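Local coordinates for beta-N-acetylglucosaminidase-like protein Glycoside hydrolase family 20 (Flavobacterium johnsoniae, PDB 6YHH) that probably releases N-acetylglucosamine from chitin-derived oligosaccharides, acting as a family 20 beta-N-acetylhexosaminidase in bacterial chitin metabolism, at residues P611-Q614 / P615-L619; V511-R514 / N515-N518; K372-S375 / K376-V380. All blocks are in the same frame, centred on the assembly; numbering follows the deposited sequence.

Interaction 1 (P611-Q614 / P615-L619)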
loop_
_atom_site.group_PDB
_atom_site.type_symbol
_atom_site.label_atom_id
_atom_site.label_comp_id
_atom_site.label_asym_id
_atom_site.label_seq_id
_atom_site.Cartn_x
_atom_site.Cartn_y
_atom_site.Cartn_z
ATOM N N PRO A 611 -21.309 14.194 -6.629
ATOM C CA PRO A 611 -21.641 15.036 -5.542
ATOM C C PRO A 611 -20.440 15.556 -4.756
ATOM O O PRO A 611 -20.561 16.626 -4.121
ATOM C CB PRO A 611 -22.594 14.157 -4.666
ATOM C CG PRO A 611 -23.207 13.203 -5.657
ATOM C CD PRO A 611 -22.052 12.917 -6.616
ATOM N N LEU A 612 -19.350 14.755 -4.660
ATOM C CA LEU A 612 -18.221 15.196 -3.855
ATOM C C LEU A 612 -17.427 16.344 -4.512
ATOM O O LEU A 612 -16.502 16.868 -3.914
ATOM C CB LEU A 612 -17.292 14.034 -3.519
ATOM C CG LEU A 612 -17.941 12.882 -2.737
ATOM C CD1 LEU A 612 -16.902 11.833 -2.499
ATOM C CD2 LEU A 612 -18.565 13.329 -1.502
ATOM N N VAL A 613 -17.774 16.735 -5.739
ATOM C CA VAL A 613 -17.215 17.929 -6.358
ATOM C C VAL A 613 -17.964 19.208 -5.909
ATOM O O VAL A 613 -17.423 20.299 -5.900
ATOM C CB VAL A 613 -17.184 17.741 -7.897
ATOM C CG1 VAL A 613 -16.795 19.047 -8.588
ATOM C CG2 VAL A 613 -16.193 16.638 -8.314
ATOM N N GLN A 614 -19.197 19.051 -5.438
ATOM C CA GLN A 614 -19.997 20.203 -5.044
ATOM C C GLN A 614 -19.319 21.112 -4.014
ATOM O O GLN A 614 -19.377 22.321 -4.120
ATOM C CB GLN A 614 -21.379 19.761 -4.534
ATOM C CG GLN A 614 -22.274 19.109 -5.600
ATOM C CD GLN A 614 -22.725 20.061 -6.745
ATOM O OE1 GLN A 614 -22.891 21.259 -6.534
ATOM N NE2 GLN A 614 -22.995 19.511 -7.897
ATOM N N PRO A 615 -18.647 20.524 -3.014
ATOM C CA PRO A 615 -18.019 21.450 -2.029
ATOM C C PRO A 615 -16.905 22.323 -2.581
ATOM O O PRO A 615 -16.603 23.337 -1.976
ATOM C CB PRO A 615 -17.495 20.526 -0.946
ATOM C CG PRO A 615 -18.259 19.245 -1.108
ATOM C CD PRO A 615 -18.624 19.115 -2.570
ATOM N N ILE A 616 -16.302 21.939 -3.699
ATOM C CA ILE A 616 -15.240 22.746 -4.199
ATOM C C ILE A 616 -15.698 23.727 -5.248
ATOM O O ILE A 616 -14.982 24.682 -5.528
ATOM C CB ILE A 616 -14.025 22.005 -4.732
ATOM C CG1 ILE A 616 -14.359 21.125 -5.839
ATOM C CG2 ILE A 616 -13.393 21.236 -3.567
ATOM C CD1 ILE A 616 -13.118 20.465 -6.463
ATOM N N LEU A 617 -16.881 23.514 -5.796
ATOM C CA LEU A 617 -17.352 24.434 -6.879
ATOM C C LEU A 617 -17.338 25.903 -6.467
ATOM O O LEU A 617 -17.013 26.777 -7.283
ATOM C CB LEU A 617 -18.757 23.998 -7.392
ATOM C CG LEU A 617 -18.801 22.679 -8.179
ATOM C CD1 LEU A 617 -20.210 22.486 -8.655
ATOM C CD2 LEU A 617 -17.780 22.594 -9.325
ATOM N N PRO A 618 -17.748 26.258 -5.229
ATOM C CA PRO A 618 -17.768 27.685 -4.932
ATOM C C PRO A 618 -16.372 28.300 -4.987
ATOM O O PRO A 618 -16.180 29.474 -5.403
ATOM C CB PRO A 618 -18.312 27.747 -3.501
ATOM C CG PRO A 618 -19.174 26.480 -3.420
ATOM C CD PRO A 618 -18.386 25.455 -4.164
ATOM N N LEU A 619 -15.357 27.503 -4.653
ATOM C CA LEU A 619 -14.020 27.969 -4.570
ATOM C C LEU A 619 -13.428 28.104 -5.985
ATOM O O LEU A 619 -12.775 29.117 -6.341
ATOM C CB LEU A 619 -13.147 27.016 -3.691
ATOM C CG LEU A 619 -11.779 27.592 -3.279
ATOM C CD1 LEU A 619 -11.897 28.815 -2.420
ATOM C CD2 LEU A 619 -10.908 26.530 -2.520
#
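P615 sets its ring against the carbonyls of the preceding turn: CD lies 3.5 Å from P611 O and 3.4 Å from L612 O. Its nitrogen also nears V613 O but has no hydrogen. I616 N is the first amide after the proline with a hydrogen to give, donating to V613 O over 3.0 Å, from above the carbonyl plane and with a bent N-H...O angle of 146°. The side chain of I616 comes up to the same oxygen. With chi1 at 60°, CG1 sits between the backbone N and the carbonyl carbon, and it meets V613 O at 3.2 Å. These residues form the proline-rich bend between helices 583-607 and 617-634, where 611-614 have helical torsions without the regular bonding. At L617 the amide binds Q614 O at 3.2 Å, again from above the carbonyl plane, with a weak second bond to V613 O. The two methyls of L617 divide between neighbours, CD2 resting on V613 CG1 at 3.8 Å and CD1 lying 3.6 Å from Q614 OE1. The nitrogen of the same carboxamide, Q614 NE2, donates to S128 O of the second subunit, while L617 also leans on L603 and S607 of helix 583-607. Cutting L617 back to an alanine removes everything beyond CB and is likely to open a gap between V613 and helix 583-607, leaving the Q614 carboxamide without its apolar neighbour. P618 follows, its ring CD 3.3 Å from Q614 O where an N-H would be.

Interaction 2 (V511-R514 / N515-N518)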
loop_
_atom_site.group_PDB
_atom_site.type_symbol
_atom_site.label_atom_id
_atom_site.label_comp_id
_atom_site.label_asym_id
_atom_site.label_seq_id
_atom_site.Cartn_x
_atom_site.Cartn_y
_atom_site.Cartn_z
ATOM N N VAL A 511 -6.262 8.068 -5.983
ATOM C CA VAL A 511 -7.308 7.310 -5.471
ATOM C C VAL A 511 -8.418 8.210 -4.907
ATOM O O VAL A 511 -9.630 8.014 -5.172
ATOM C CB VAL A 511 -6.852 6.386 -4.335
ATOM C CG1 VAL A 511 -8.034 5.667 -3.726
ATOM C CG2 VAL A 511 -5.799 5.407 -4.869
ATOM N N ILE A 512 -8.001 9.184 -4.101
ATOM C CA ILE A 512 -8.944 10.153 -3.520
ATOM C C ILE A 512 -9.628 10.955 -4.625
ATOM O O ILE A 512 -10.840 11.132 -4.596
ATOM C CB ILE A 512 -8.264 11.066 -2.511
ATOM C CG1 ILE A 512 -7.890 10.203 -1.271
ATOM C CG2 ILE A 512 -9.180 12.174 -2.053
ATOM C CD1 ILE A 512 -6.832 10.870 -0.411
ATOM N N LEU A 513 -8.877 11.353 -5.639
ATOM C CA LEU A 513 -9.452 12.181 -6.714
ATOM C C LEU A 513 -10.477 11.348 -7.515
ATOM O O LEU A 513 -11.514 11.840 -7.886
ATOM C CB LEU A 513 -8.401 12.767 -7.602
ATOM C CG LEU A 513 -7.601 13.781 -6.852
ATOM C CD1 LEU A 513 -6.539 14.260 -7.834
ATOM C CD2 LEU A 513 -8.308 14.972 -6.255
ATOM N N ARG A 514 -10.179 10.062 -7.733
ATOM C CA ARG A 514 -11.186 9.168 -8.400
ATOM C C ARG A 514 -12.439 9.027 -7.570
ATOM O O ARG A 514 -13.574 9.106 -8.115
ATOM C CB ARG A 514 -10.586 7.822 -8.767
ATOM C CG ARG A 514 -9.734 7.884 -10.047
ATOM C CD ARG A 514 -9.252 6.467 -10.419
ATOM N NE ARG A 514 -8.185 5.935 -9.549
ATOM C CZ ARG A 514 -6.881 6.185 -9.647
ATOM N NH1 ARG A 514 -6.415 7.042 -10.530
ATOM N NH2 ARG A 514 -6.044 5.640 -8.784
ATOM N N ASN A 515 -12.294 8.909 -6.263
ATOM C CA ASN A 515 -13.462 8.860 -5.388
ATOM C C ASN A 515 -14.288 10.165 -5.546
ATOM O O ASN A 515 -15.505 10.128 -5.691
ATOM C CB ASN A 515 -13.006 8.683 -3.938
ATOM C CG ASN A 515 -14.196 8.658 -3.012
ATOM O OD1 ASN A 515 -15.077 7.812 -3.172
ATOM N ND2 ASN A 515 -14.223 9.590 -2.031
ATOM N N ILE A 516 -13.622 11.293 -5.468
ATOM C CA ILE A 516 -14.284 12.561 -5.555
ATOM C C ILE A 516 -15.014 12.753 -6.926
ATOM O O ILE A 516 -16.160 13.239 -6.939
ATOM C CB ILE A 516 -13.290 13.711 -5.323
ATOM C CG1 ILE A 516 -12.861 13.682 -3.887
ATOM C CG2 ILE A 516 -13.817 15.061 -5.729
ATOM C CD1 ILE A 516 -11.642 14.626 -3.710
ATOM N N ALA A 517 -14.320 12.330 -7.988
ATOM C CA ALA A 517 -14.818 12.489 -9.349
ATOM C C ALA A 517 -15.765 11.374 -9.758
ATOM O O ALA A 517 -16.168 11.361 -10.889
ATOM C CB ALA A 517 -13.639 12.569 -10.317
ATOM N N ASN A 518 -16.084 10.400 -8.904
ATOM C CA ASN A 518 -16.895 9.292 -9.324
ATOM C C ASN A 518 -16.272 8.590 -10.518
ATOM O O ASN A 518 -16.970 8.137 -11.445
ATOM C CB ASN A 518 -18.334 9.706 -9.652
ATOM C CG ASN A 518 -19.294 8.557 -9.655
ATOM O OD1 ASN A 518 -19.023 7.454 -9.145
ATOM N ND2 ASN A 518 -20.452 8.786 -10.264
#
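N515 donates its backbone N-H to V511 O at 3.0 Å, and each of the next two amides reaches back four residues in the same way. I516 N meets I512 O at 2.9 Å, nearly along the C=O axis and with an N-H...O angle of 164°; A517 N meets L513 O, also at 2.9 Å. The carbonyls of V511, I512 and L513 are satisfied within the last turns of helix 507-517. There N518, the first residue to leave helical torsions, has positive phi and belongs to a Schellman motif; its N-H also reaches N515 O over 3.3 Å. The side chain of I516 lies along the buried flank, CD1 packing on I512 CG2 at 3.8 Å and less closely on L513 CD2 at 4.2 Å. Polar groups on this turn are satisfied largely beyond it. With CG anti to the backbone N (chi1 179°), the N515 carboxamide turns outward: OD1 accepts from R497 NH1 of the second subunit, and ND2 donates to T554 O of its own chain and to G54 O of the second subunit. R514 NE forms a salt bridge with E499 of the second subunit, whereas N518 ND2 binds N609 O of the same chain.

Interaction 3 (K372-S375 / K376-V380)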
loop_
_atom_site.group_PDB
_atom_site.type_symbol
_atom_site.label_atom_id
_atom_site.label_comp_id
_atom_site.label_asym_id
_atom_site.label_seq_id
_atom_site.Cartn_x
_atom_site.Cartn_y
_atom_site.Cartn_z
ATOM N N LYS A 372 12.288 21.607 39.154
ATOM C CA LYS A 372 13.636 21.524 39.722
ATOM C C LYS A 372 14.084 20.129 40.120
ATOM O O LYS A 372 15.263 19.757 39.934
ATOM C CB LYS A 372 13.760 22.580 40.861
ATOM C CG LYS A 372 12.981 22.208 42.070
ATOM N N ASP A 373 13.214 19.270 40.589
ATOM C CA ASP A 373 13.677 17.988 41.084
ATOM C C ASP A 373 13.711 16.867 40.004
ATOM O O ASP A 373 13.923 15.719 40.339
ATOM C CB ASP A 373 12.800 17.523 42.233
ATOM C CG ASP A 373 12.948 18.363 43.517
ATOM O OD1 ASP A 373 13.792 19.238 43.595
ATOM O OD2 ASP A 373 12.148 18.084 44.464
ATOM N N LEU A 374 13.393 17.165 38.738
ATOM C CA LEU A 374 13.640 16.200 37.682
ATOM C C LEU A 374 15.100 15.851 37.601
ATOM O O LEU A 374 15.902 16.777 37.482
ATOM C CB LEU A 374 13.201 16.799 36.328
ATOM C CG LEU A 374 13.189 15.811 35.173
ATOM C CD1 LEU A 374 12.171 14.694 35.351
ATOM C CD2 LEU A 374 12.964 16.535 33.834
ATOM N N SER A 375 15.443 14.578 37.651
ATOM C CA SER A 375 16.830 14.152 37.402
ATOM C C SER A 375 17.405 14.742 36.133
ATOM O O SER A 375 16.751 14.681 35.067
ATOM C CB SER A 375 16.917 12.667 37.328
ATOM O OG SER A 375 18.207 12.274 36.938
ATOM N N LYS A 376 18.656 15.245 36.213
ATOM C CA LYS A 376 19.313 15.736 35.019
ATOM C C LYS A 376 19.701 14.643 34.036
ATOM O O LYS A 376 20.202 14.954 32.925
ATOM C CB LYS A 376 20.490 16.636 35.356
ATOM C CG LYS A 376 20.052 17.939 35.942
ATOM C CD LYS A 376 21.246 18.901 36.081
ATOM C CE LYS A 376 22.097 18.470 37.274
ATOM N NZ LYS A 376 21.290 18.709 38.514
ATOM N N GLU A 377 19.443 13.381 34.390
ATOM C CA GLU A 377 19.601 12.291 33.421
ATOM C C GLU A 377 18.336 12.133 32.526
ATOM O O GLU A 377 18.383 11.346 31.601
ATOM C CB GLU A 377 19.845 10.974 34.107
ATOM C CG GLU A 377 21.126 11.027 34.979
ATOM C CD GLU A 377 21.345 9.734 35.736
ATOM O OE1 GLU A 377 21.555 9.726 36.983
ATOM O OE2 GLU A 377 21.311 8.698 35.063
ATOM N N ALA A 378 17.253 12.801 32.845
ATOM C CA ALA A 378 16.009 12.768 31.944
ATOM C C ALA A 378 16.263 13.589 30.686
ATOM O O ALA A 378 16.876 14.690 30.698
ATOM C CB ALA A 378 14.807 13.313 32.650
ATOM N N ILE A 379 15.792 13.044 29.556
ATOM C CA ILE A 379 15.780 13.816 28.306
ATOM C C ILE A 379 14.514 14.637 28.168
ATOM O O ILE A 379 13.385 14.109 28.384
ATOM C CB ILE A 379 15.944 12.875 27.138
ATOM C CG1 ILE A 379 17.243 12.133 27.334
ATOM C CG2 ILE A 379 15.968 13.640 25.833
ATOM C CD1 ILE A 379 17.505 11.082 26.368
ATOM N N VAL A 380 14.664 15.935 27.855
ATOM C CA VAL A 380 13.547 16.869 27.812
ATOM C C VAL A 380 13.155 17.025 26.342
ATOM O O VAL A 380 14.027 17.343 25.523
ATOM C CB VAL A 380 13.922 18.230 28.431
ATOM C CG1 VAL A 380 12.840 19.321 28.203
ATOM C CG2 VAL A 380 14.085 18.026 29.906
HETATM O O HOH W 1 20.660 12.675 38.139
#
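A type I beta turn from S375 to A378 leads into strand 379-382, one of the parallel strands of the TIM-barrel catalytic domain, which bonds to strands 362-366 and 406-408. S375 accepts two bonds: its carbonyl closes the turn by taking the A378 N-H at 3.0 Å, with the donor above the carbonyl plane. Its hydroxyl accepts the E377 N-H, OG to N 3.0 Å and N-H...O angle 162°, which adds an ST turn to the backbone turn. The hydroxyl can do this because it stands anti to the backbone N (chi1 173°), beside the carbonyl carbon and hence over the following peptides. On its outer side S375 OG meets a water at 2.8 Å, and that water donates a longer bond of 3.3 Å to E377 OE1, linking the two side chains at the surface. The inner side is apolar. L374 CD2 touches A378 CB at 3.9 Å and comes within 4.3 Å of V380 CG2. L374 also packs on T346, T349 and M350 of helix 341-358, and its carbonyl accepts a hydrogen bond from Y404 OH. With one residue gripping two successive amides, the E377 and A378 peptides are fixed in orientation as the chain enters the strand, while the apolar contact of L374 with A378 seats the turn against helix 341-358 and the S375 hydroxyl remains in touch with water.

How the interactions relate
From the N terminus, interaction 3 (372-380) comes first, turning the chain between strands 362-366 and 379-382 of the catalytic barrel. Interaction 2 (511-518) follows at the end of helix 507-517, and interaction 1 (611-619) leads from helix 583-607 into helix 617-634. Each joins adjoining segments and closes no more than a turn of its own, so none nests in or crosses another. Interactions 1 and 2 meet in space, L612 CD1 lying 3.5 Å from N515 ND2 and V613 packing on I516, which joins helix 507-517 to the later helical bend; both face the second subunit. Interaction 3 lies on the opposite side of the chain's centre, its nearest atoms about 34 Å from those of interaction 2.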